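Local coordinates for protein alpha-1,3-glucanase (Paenibacillus glycanilyticus, PDB 6K0P) that hydrolyses alpha-1,3-glucan as a member of glycoside hydrolase family 87, its catalytic domain being captured here in complex with the disaccharide nigerose, at residues Asp289-Gln294 with Trp311-Ser316; Gln294-Gln299 with Ser316-Lys321; Met335-Ser340 with Ala358-Thr363. The protein carries 1 engineered substitution. One frame throughout, in Å; residues are numbered along the deposited sequence.

Interaction 1: residues Asp289-Gln294 with Trp311-Ser316. With GLC (alpha-D-glucopyranose), chain B; GLC (alpha-D-glucopyranose), chain C.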
loop_
_atom_site.group_PDB
_atom_site.type_symbol
_atom_site.label_atom_id
_atom_site.label_comp_id
_atom_site.label_asym_id
_atom_site.label_seq_id
_atom_site.Cartn_x
_atom_site.Cartn_y
_atom_site.Cartn_z
ATOM N N ASP A 289 1.720 16.252 -8.133
ATOM C CA ASP A 289 2.187 17.261 -7.198
ATOM C C ASP A 289 1.078 18.284 -7.010
ATOM O O ASP A 289 0.385 18.653 -7.965
ATOM C CB ASP A 289 3.420 17.978 -7.751
ATOM C CG ASP A 289 4.593 17.048 -7.957
ATOM O OD1 ASP A 289 5.014 16.408 -6.982
ATOM O OD2 ASP A 289 5.087 16.970 -9.095
ATOM N N GLY A 290 0.903 18.730 -5.777
ATOM C CA GLY A 290 -0.100 19.742 -5.513
ATOM C C GLY A 290 0.097 20.336 -4.142
ATOM O O GLY A 290 -0.738 20.153 -3.251
ATOM N N ASN A 291 1.223 21.017 -3.957
ATOM C CA ASN A 291 1.550 21.553 -2.644
ATOM C C ASN A 291 0.529 22.609 -2.252
ATOM O O ASN A 291 0.274 23.560 -2.998
ATOM C CB ASN A 291 2.957 22.150 -2.651
ATOM C CG ASN A 291 4.041 21.085 -2.629
ATOM O OD1 ASN A 291 3.807 19.949 -2.210
ATOM N ND2 ASN A 291 5.236 21.449 -3.082
ATOM N N GLY A 292 -0.078 22.416 -1.082
ATOM C CA GLY A 292 -1.105 23.315 -0.604
ATOM C C GLY A 292 -2.435 23.223 -1.315
ATOM O O GLY A 292 -3.303 24.067 -1.074
ATOM N N MET A 293 -2.635 22.229 -2.184
ATOM C CA MET A 293 -3.852 22.199 -2.985
ATOM C C MET A 293 -5.094 22.012 -2.123
ATOM O O MET A 293 -5.054 21.409 -1.042
ATOM C CB MET A 293 -3.787 21.119 -4.073
ATOM C CG MET A 293 -4.073 19.708 -3.583
ATOM S SD MET A 293 -3.796 18.521 -4.915
ATOM C CE MET A 293 -4.511 17.035 -4.200
ATOM N N GLN A 294 -6.213 22.535 -2.624
ATOM C CA GLN A 294 -7.488 22.524 -1.926
ATOM C C GLN A 294 -8.570 22.040 -2.872
ATOM O O GLN A 294 -8.538 22.352 -4.067
ATOM C CB GLN A 294 -7.869 23.944 -1.428
ATOM C CG GLN A 294 -6.733 24.686 -0.696
ATOM C CD GLN A 294 -6.570 24.261 0.760
ATOM O OE1 GLN A 294 -7.536 24.267 1.534
ATOM N NE2 GLN A 294 -5.340 23.910 1.140
ATOM N N TRP A 311 1.836 13.272 -2.268
ATOM C CA TRP A 311 2.493 13.627 -1.011
ATOM C C TRP A 311 2.032 15.045 -0.699
ATOM O O TRP A 311 2.627 16.017 -1.177
ATOM C CB TRP A 311 4.003 13.550 -1.177
ATOM C CG TRP A 311 4.791 13.771 0.078
ATOM C CD1 TRP A 311 5.013 14.964 0.718
ATOM C CD2 TRP A 311 5.489 12.776 0.827
ATOM N NE1 TRP A 311 5.801 14.763 1.830
ATOM C CE2 TRP A 311 6.102 13.429 1.922
ATOM C CE3 TRP A 311 5.643 11.392 0.691
ATOM C CZ2 TRP A 311 6.867 12.743 2.866
ATOM C CZ3 TRP A 311 6.405 10.712 1.622
ATOM C CH2 TRP A 311 7.006 11.390 2.704
ATOM N N GLY A 312 0.970 15.155 0.099
ATOM C CA GLY A 312 0.386 16.456 0.373
ATOM C C GLY A 312 1.202 17.238 1.382
ATOM O O GLY A 312 1.802 16.680 2.297
ATOM N N VAL A 313 1.236 18.556 1.184
ATOM C CA VAL A 313 1.920 19.491 2.073
ATOM C C VAL A 313 0.951 20.641 2.316
ATOM O O VAL A 313 0.719 21.458 1.418
ATOM C CB VAL A 313 3.233 20.007 1.467
ATOM C CG1 VAL A 313 3.931 20.924 2.452
ATOM C CG2 VAL A 313 4.136 18.837 1.061
ATOM N N ASN A 314 0.382 20.704 3.520
ATOM C CA ASN A 314 -0.664 21.677 3.836
ATOM C C ASN A 314 -1.775 21.659 2.787
ATOM O O ASN A 314 -2.258 22.697 2.325
ATOM C CB ASN A 314 -0.094 23.084 4.047
ATOM C CG ASN A 314 -1.055 23.983 4.792
ATOM O OD1 ASN A 314 -1.946 23.505 5.490
ATOM N ND2 ASN A 314 -0.891 25.291 4.632
ATOM N N SER A 315 -2.186 20.450 2.415
ATOM C CA SER A 315 -3.196 20.217 1.396
ATOM C C SER A 315 -4.472 19.783 2.093
ATOM O O SER A 315 -4.463 18.794 2.834
ATOM C CB SER A 315 -2.720 19.128 0.432
ATOM O OG SER A 315 -1.476 19.500 -0.140
ATOM N N SER A 316 -5.566 20.502 1.847
ATOM C CA SER A 316 -6.777 20.323 2.630
ATOM C C SER A 316 -8.017 20.218 1.760
ATOM O O SER A 316 -8.060 20.728 0.632
ATOM C CB SER A 316 -6.935 21.467 3.646
ATOM O OG SER A 316 -5.888 21.383 4.599
HETATM C C1 GLC B . 11.459 10.786 2.023
HETATM C C2 GLC B . 11.544 12.284 1.803
HETATM C C3 GLC B . 10.234 12.780 1.233
HETATM C C4 GLC B . 9.864 11.990 -0.016
HETATM C C5 GLC B . 9.780 10.528 0.327
HETATM C C6 GLC B . 9.569 9.644 -0.893
HETATM O O1 GLC B . 10.562 10.606 3.065
HETATM O O2 GLC B . 11.877 12.887 3.057
HETATM O O3 GLC B . 10.443 14.106 0.782
HETATM O O4 GLC B . 8.620 12.395 -0.529
HETATM O O5 GLC B . 10.992 10.127 0.884
HETATM O O6 GLC B . 10.505 9.821 -1.919
HETATM C C1 GLC C . 9.320 15.016 1.094
HETATM C C2 GLC C . 9.548 16.357 0.405
HETATM C C3 GLC C . 10.641 17.112 1.153
HETATM C C4 GLC C . 10.287 17.236 2.634
HETATM C C5 GLC C . 9.990 15.848 3.206
HETATM C C6 GLC C . 9.589 15.876 4.682
HETATM O O2 GLC C . 9.950 16.128 -0.932
HETATM O O3 GLC C . 10.846 18.385 0.575
HETATM O O4 GLC C . 11.365 17.830 3.327
HETATM O O5 GLC C . 8.960 15.233 2.450
HETATM O O6 GLC C . 8.463 16.709 4.877
HETATM O O HOH W 1 1.962 17.897 -3.319
HETATM O O HOH W 2 5.264 16.936 -1.983
HETATM O O HOH W 3 -4.548 23.573 3.993
#
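Asn291 lays its side chain alongside that of Val313, the two pointing the same way, with OD1 of Asn291 3.5 Å from CG2 of Val313. A water that donates to Trp311 O also reaches this OD1, though weakly. Val313 CG2 sits at the edge of the Trp311 indole, in its plane. The indole gives one face to sugar: GLC O4 of chain B and GLC C1 of chain C each stand 3.3 Å above the ring plane, offset toward the rim, and Lys286 adds a cation-pi contact. Here one coil of a parallel beta-helix, the fold of this pectate-lyase-like domain, stacks on the next. Gly290 to Met293 form a type II turn, whose third residue, Gly292, takes a positive phi (73°). From that turn Gly292 N donates to Val313 O at 2.8 Å, a bond bent to 132° at the hydrogen. Ser316 N donates to Met293 O at 3.1 Å. Ser315 OG lies close to the turn and bonds Tyr310 OH, with a weaker approach to Gly290 O. Gln294 turns at chi2 (-80°), which carries CD back; NE2 donates to Gly292 O at 3.0 Å, the acceptor lying in the glutamine amide plane and the donor above the carbonyl plane of Gly292. The same NE2 donates to a water that bonds Asn314 O and Ser316 OG, while Gln294 OE1 packs 3.6 Å from Ser316 CB.

Interaction 2: residues Gln294-Gln299 with Ser316-Lys321; sequences QNVTVQ and SYNTFK
Val298 and Phe320 lie side by side on the buried face of two parallel strands, where CB of Val298 touches CD2 of Phe320 at 3.7 Å and the CG2 methyl makes an off-centre CH-pi contact with the ring. On the other face Thr297 pairs with Thr319, and Gln299 runs beside Lys321, whose fully extended chain brings its CD to 4.0 Å from Gln299 OE1. The backbones hold these pairs in register: Thr319 N donates to Val296 O and Val298 N to Thr319 O, both at 2.8 Å, and Lys321 N to Val298 O. Ahead of the strands, a side chain takes over from the backbone. Asn318, its CG anti to the carbonyl carbon (chi1 -56°), accepts from Val296 N on a lone pair of OD1 at 2.9 Å, and its ND2 donates to Met293 O. An alanine here would probably leave Val296 N-H without this acceptor and Met293 O without the ND2 donor, loosening the tie between the two loops. Beside it, the amide of Asn295 lies 24° from the plane of the Tyr317 ring, with ND2 of Asn295 3.5 Å from CB of Tyr317, while Gln294 OE1 meets that ring at its edge. Further out, Tyr310 meets the Phe320 ring and Tyr341 that of Tyr317. Asn342 OD1 accepts from Asn318 N: the same side-chain-to-backbone bond recurs from coil to coil, as befits a parallel beta-helix.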
loop_
_atom_site.group_PDB
_atom_site.type_symbol
_atom_site.label_atom_id
_atom_site.label_comp_id
_atom_site.label_asym_id
_atom_site.label_seq_id
_atom_site.Cartn_x
_atom_site.Cartn_y
_atom_site.Cartn_z
ATOM N N GLN A 294 -6.213 22.535 -2.624
ATOM C CA GLN A 294 -7.488 22.524 -1.926
ATOM C C GLN A 294 -8.570 22.040 -2.872
ATOM O O GLN A 294 -8.538 22.352 -4.067
ATOM C CB GLN A 294 -7.869 23.944 -1.428
ATOM C CG GLN A 294 -6.733 24.686 -0.696
ATOM C CD GLN A 294 -6.570 24.261 0.760
ATOM O OE1 GLN A 294 -7.536 24.267 1.534
ATOM N NE2 GLN A 294 -5.340 23.910 1.140
ATOM N N ASN A 295 -9.520 21.270 -2.339
ATOM C CA ASN A 295 -10.763 20.933 -3.039
ATOM C C ASN A 295 -10.538 20.129 -4.320
ATOM O O ASN A 295 -11.375 20.158 -5.228
ATOM C CB ASN A 295 -11.613 22.179 -3.323
ATOM C CG ASN A 295 -11.988 22.923 -2.062
ATOM O OD1 ASN A 295 -11.588 24.074 -1.862
ATOM N ND2 ASN A 295 -12.749 22.273 -1.203
ATOM N N VAL A 296 -9.428 19.398 -4.412
ATOM C CA VAL A 296 -9.106 18.606 -5.599
ATOM C C VAL A 296 -9.637 17.192 -5.404
ATOM O O VAL A 296 -9.565 16.640 -4.301
ATOM C CB VAL A 296 -7.582 18.607 -5.846
ATOM C CG1 VAL A 296 -7.183 17.579 -6.910
ATOM C CG2 VAL A 296 -7.101 20.011 -6.247
ATOM N N THR A 297 -10.180 16.604 -6.472
ATOM C CA THR A 297 -10.688 15.240 -6.448
ATOM C C THR A 297 -9.860 14.399 -7.406
ATOM O O THR A 297 -9.672 14.773 -8.572
ATOM C CB THR A 297 -12.160 15.199 -6.853
ATOM O OG1 THR A 297 -12.928 15.907 -5.872
ATOM C CG2 THR A 297 -12.657 13.767 -6.933
ATOM N N VAL A 298 -9.365 13.273 -6.907
ATOM C CA VAL A 298 -8.632 12.288 -7.695
ATOM C C VAL A 298 -9.402 10.986 -7.531
ATOM O O VAL A 298 -9.471 10.435 -6.423
ATOM C CB VAL A 298 -7.188 12.142 -7.207
ATOM C CG1 VAL A 298 -6.481 11.011 -7.937
ATOM C CG2 VAL A 298 -6.441 13.466 -7.373
ATOM N N GLN A 299 -10.023 10.516 -8.614
ATOM C CA GLN A 299 -11.022 9.457 -8.484
ATOM C C GLN A 299 -10.884 8.402 -9.567
ATOM O O GLN A 299 -10.781 8.729 -10.751
ATOM C CB GLN A 299 -12.437 10.041 -8.531
ATOM C CG GLN A 299 -13.516 9.004 -8.255
ATOM C CD GLN A 299 -14.823 9.631 -7.800
ATOM O OE1 GLN A 299 -14.845 10.751 -7.287
ATOM N NE2 GLN A 299 -15.921 8.905 -7.980
ATOM N N SER A 316 -5.566 20.502 1.847
ATOM C CA SER A 316 -6.777 20.323 2.630
ATOM C C SER A 316 -8.017 20.218 1.760
ATOM O O SER A 316 -8.060 20.728 0.632
ATOM C CB SER A 316 -6.935 21.467 3.646
ATOM O OG SER A 316 -5.888 21.383 4.599
ATOM N N TYR A 317 -9.030 19.537 2.301
ATOM C CA TYR A 317 -10.349 19.446 1.668
ATOM C C TYR A 317 -10.294 18.711 0.334
ATOM O O TYR A 317 -11.108 18.963 -0.561
ATOM C CB TYR A 317 -11.022 20.817 1.505
ATOM C CG TYR A 317 -11.157 21.586 2.793
ATOM C CD1 TYR A 317 -12.195 21.313 3.671
ATOM C CD2 TYR A 317 -10.239 22.577 3.136
ATOM C CE1 TYR A 317 -12.327 22.017 4.854
ATOM C CE2 TYR A 317 -10.359 23.279 4.325
ATOM C CZ TYR A 317 -11.404 22.989 5.170
ATOM O OH TYR A 317 -11.529 23.691 6.349
ATOM N N ASN A 318 -9.339 17.804 0.179
ATOM C CA ASN A 318 -9.202 17.029 -1.045
ATOM C C ASN A 318 -9.850 15.664 -0.883
ATOM O O ASN A 318 -10.083 15.185 0.230
ATOM C CB ASN A 318 -7.726 16.875 -1.417
ATOM C CG ASN A 318 -7.036 18.207 -1.538
ATOM O OD1 ASN A 318 -7.334 18.982 -2.450
ATOM N ND2 ASN A 318 -6.140 18.506 -0.605
ATOM N N THR A 319 -10.139 15.033 -2.019
ATOM C CA THR A 319 -10.800 13.734 -2.043
ATOM C C THR A 319 -10.009 12.812 -2.956
ATOM O O THR A 319 -9.825 13.121 -4.138
ATOM C CB THR A 319 -12.245 13.858 -2.534
ATOM O OG1 THR A 319 -12.990 14.673 -1.617
ATOM C CG2 THR A 319 -12.903 12.484 -2.628
ATOM N N PHE A 320 -9.517 11.709 -2.398
ATOM C CA PHE A 320 -8.917 10.620 -3.164
ATOM C C PHE A 320 -9.839 9.427 -2.967
ATOM O O PHE A 320 -9.950 8.913 -1.853
ATOM C CB PHE A 320 -7.516 10.309 -2.639
ATOM C CG PHE A 320 -6.475 11.303 -3.066
ATOM C CD1 PHE A 320 -6.384 12.538 -2.439
ATOM C CD2 PHE A 320 -5.596 11.014 -4.104
ATOM C CE1 PHE A 320 -5.426 13.467 -2.833
ATOM C CE2 PHE A 320 -4.633 11.940 -4.502
ATOM C CZ PHE A 320 -4.551 13.164 -3.866
ATOM N N LYS A 321 -10.506 8.993 -4.036
ATOM C CA LYS A 321 -11.553 7.988 -3.918
ATOM C C LYS A 321 -11.457 6.983 -5.056
ATOM O O LYS A 321 -11.204 7.360 -6.201
ATOM C CB LYS A 321 -12.937 8.665 -3.927
ATOM C CG LYS A 321 -14.146 7.759 -3.827
ATOM C CD LYS A 321 -15.411 8.612 -3.974
ATOM C CE LYS A 321 -16.671 7.792 -3.769
ATOM N NZ LYS A 321 -17.887 8.627 -3.954
HETATM O O HOH W 3 -4.548 23.573 3.993
HETATM O O HOH W 4 -14.158 20.303 -1.520
HETATM O O HOH W 5 -18.643 9.331 -6.169
#

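Interaction 3: residues Met335-Ser340 with Ala358-Thr363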
loop_
_atom_site.group_PDB
_atom_site.type_symbol
_atom_site.label_atom_id
_atom_site.label_comp_id
_atom_site.label_asym_id
_atom_site.label_seq_id
_atom_site.Cartn_x
_atom_site.Cartn_y
_atom_site.Cartn_z
ATOM N N MET A 335 -0.161 12.600 3.585
ATOM C CA MET A 335 -0.664 13.957 3.749
ATOM C C MET A 335 0.070 14.552 4.934
ATOM O O MET A 335 -0.006 14.009 6.038
ATOM C CB MET A 335 -2.177 13.939 3.986
ATOM C CG MET A 335 -2.961 13.267 2.861
ATOM S SD MET A 335 -2.804 14.107 1.267
ATOM C CE MET A 335 -3.758 15.544 1.624
ATOM N N THR A 336 0.806 15.635 4.701
ATOM C CA THR A 336 1.742 16.135 5.699
ATOM C C THR A 336 1.511 17.611 5.995
ATOM O O THR A 336 0.817 18.329 5.266
ATOM C CB THR A 336 3.207 15.945 5.266
ATOM O OG1 THR A 336 3.573 16.991 4.349
ATOM C CG2 THR A 336 3.420 14.596 4.601
ATOM N N ASN A 337 2.119 18.054 7.096
ATOM C CA ASN A 337 2.425 19.470 7.324
ATOM C C ASN A 337 1.194 20.368 7.209
ATOM O O ASN A 337 1.183 21.338 6.447
ATOM C CB ASN A 337 3.540 19.945 6.387
ATOM C CG ASN A 337 4.841 19.200 6.605
ATOM O OD1 ASN A 337 4.882 18.185 7.306
ATOM N ND2 ASN A 337 5.917 19.703 6.005
ATOM N N GLY A 338 0.159 20.054 7.987
ATOM C CA GLY A 338 -1.034 20.866 8.052
ATOM C C GLY A 338 -2.213 20.321 7.278
ATOM O O GLY A 338 -3.326 20.837 7.433
ATOM N N SER A 339 -2.007 19.291 6.462
ATOM C CA SER A 339 -3.080 18.746 5.640
ATOM C C SER A 339 -4.261 18.307 6.488
ATOM O O SER A 339 -4.128 17.431 7.355
ATOM C CB SER A 339 -2.547 17.570 4.822
ATOM O OG SER A 339 -1.494 17.987 3.967
ATOM N N SER A 340 -5.436 18.883 6.211
ATOM C CA SER A 340 -6.602 18.710 7.063
ATOM C C SER A 340 -7.868 18.507 6.243
ATOM O O SER A 340 -7.968 18.945 5.092
ATOM C CB SER A 340 -6.771 19.928 7.979
ATOM O OG SER A 340 -5.660 20.035 8.853
ATOM N N ALA A 358 -0.505 7.237 4.712
ATOM C CA ALA A 358 0.165 7.858 5.847
ATOM C C ALA A 358 -0.371 9.262 6.084
ATOM O O ALA A 358 -0.863 9.932 5.167
ATOM C CB ALA A 358 1.682 7.917 5.645
ATOM N N LEU A 359 -0.256 9.692 7.339
ATOM C CA LEU A 359 -0.599 11.042 7.764
ATOM C C LEU A 359 0.527 11.511 8.666
ATOM O O LEU A 359 0.799 10.876 9.690
ATOM C CB LEU A 359 -1.935 11.035 8.517
ATOM C CG LEU A 359 -2.535 12.398 8.870
ATOM C CD1 LEU A 359 -2.844 13.240 7.629
ATOM C CD2 LEU A 359 -3.808 12.184 9.672
ATOM N N PHE A 360 1.227 12.566 8.264
ATOM C CA PHE A 360 2.334 13.091 9.063
ATOM C C PHE A 360 1.986 14.500 9.510
ATOM O O PHE A 360 1.988 15.434 8.704
ATOM C CB PHE A 360 3.669 13.078 8.319
ATOM C CG PHE A 360 4.854 13.347 9.225
ATOM C CD1 PHE A 360 5.177 14.641 9.610
ATOM C CD2 PHE A 360 5.612 12.299 9.724
ATOM C CE1 PHE A 360 6.245 14.880 10.462
ATOM C CE2 PHE A 360 6.682 12.531 10.574
ATOM C CZ PHE A 360 6.999 13.817 10.941
ATOM N N SER A 361 1.722 14.656 10.797
ATOM C CA SER A 361 1.317 15.942 11.342
ATOM C C SER A 361 2.541 16.741 11.762
ATOM O O SER A 361 3.415 16.233 12.473
ATOM C CB SER A 361 0.391 15.720 12.529
ATOM O OG SER A 361 -0.158 16.932 13.004
ATOM N N ALA A 362 2.596 17.992 11.319
ATOM C CA ALA A 362 3.684 18.890 11.675
ATOM C C ALA A 362 3.171 20.310 11.521
ATOM O O ALA A 362 2.175 20.556 10.837
ATOM C CB ALA A 362 4.914 18.657 10.792
ATOM N N THR A 363 3.852 21.242 12.178
ATOM C CA THR A 363 3.449 22.641 12.106
ATOM C C THR A 363 3.904 23.253 10.787
ATOM O O THR A 363 5.061 23.096 10.388
ATOM C CB THR A 363 4.035 23.453 13.268
ATOM O OG1 THR A 363 5.422 23.705 13.012
ATOM C CG2 THR A 363 3.893 22.689 14.582
#
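Leu359 tucks its CD1 methyl against Met335, 3.3 Å from Met335 O and 3.8 Å from Met335 CB, at the closely packed end of this contact. The leucine has CG anti to its backbone N, and chi2 of 61° puts CD1 beside the neighbouring strand. Met335 bends at both chi2 and chi3, and beyond CB it leads away from Leu359 toward Tyr310 and Tyr375. Backbone bonds lock the two parallel strands together here: Met335 N donates to Ala358 O, and Phe360 N returns to Met335 O at 2.9 Å. Two residues after Met335, Asn337 N donates to Phe360 O at 3.1 Å. On the opposite face of the sheet Thr336 and Phe360 are in slighter touch, CG2 of the threonine lying 4.0 Å from CB of the phenylalanine.

Past Phe360 the grip slackens. Of the Asn337 side chain it is OD1 that comes closest to Ala362, 3.5 Å from its CB. The asparagine side chain is only partly buried and comes within about 4 Å of a bound glucose, while Thr363 at the end of the segment is exposed. Segment 335-340 meanwhile leaves through a type I' turn from Thr336 to Ser339, with Asn337 and Gly338 at its two positive-phi positions. Thr336 O closes the turn, accepting from both Ser339 N and Ser339 OG on the same face of its plane, the hydroxyl at 2.7 Å. Gly338 N bonds Asn370 OD1.

These are neighbouring coils of the right-handed parallel beta-helix known for pectate-lyase-like domains. Strand 333-336 lies between strands 308-313 and 357-360, with Thr336 OG1 bonded to Gly312 O on one side, and strand 357-360 pairs onward with strand 389-392.

In the fold
All three contacts join successive coils of the parallel beta-helix in the pectate-lyase-like part of the catalytic domain. Interactions 1 and 2, with centres about 10 Å apart, share Gln294 and Ser316: the first covers the turn between two strands, the second the strands that follow, so their segments alternate along the chain. Interaction 3 comes later, its centre about 10 Å from that of interaction 1 and about 15 Å from that of interaction 2. Strands 308-313 and 333-336 pair directly, while Ser316 OG with Ser340 N, and Tyr317 N with Ser340 O, tie interaction 2 to interaction 3. Turns and strands thus stack coil on coil beside the glycan pocket that includes Trp311.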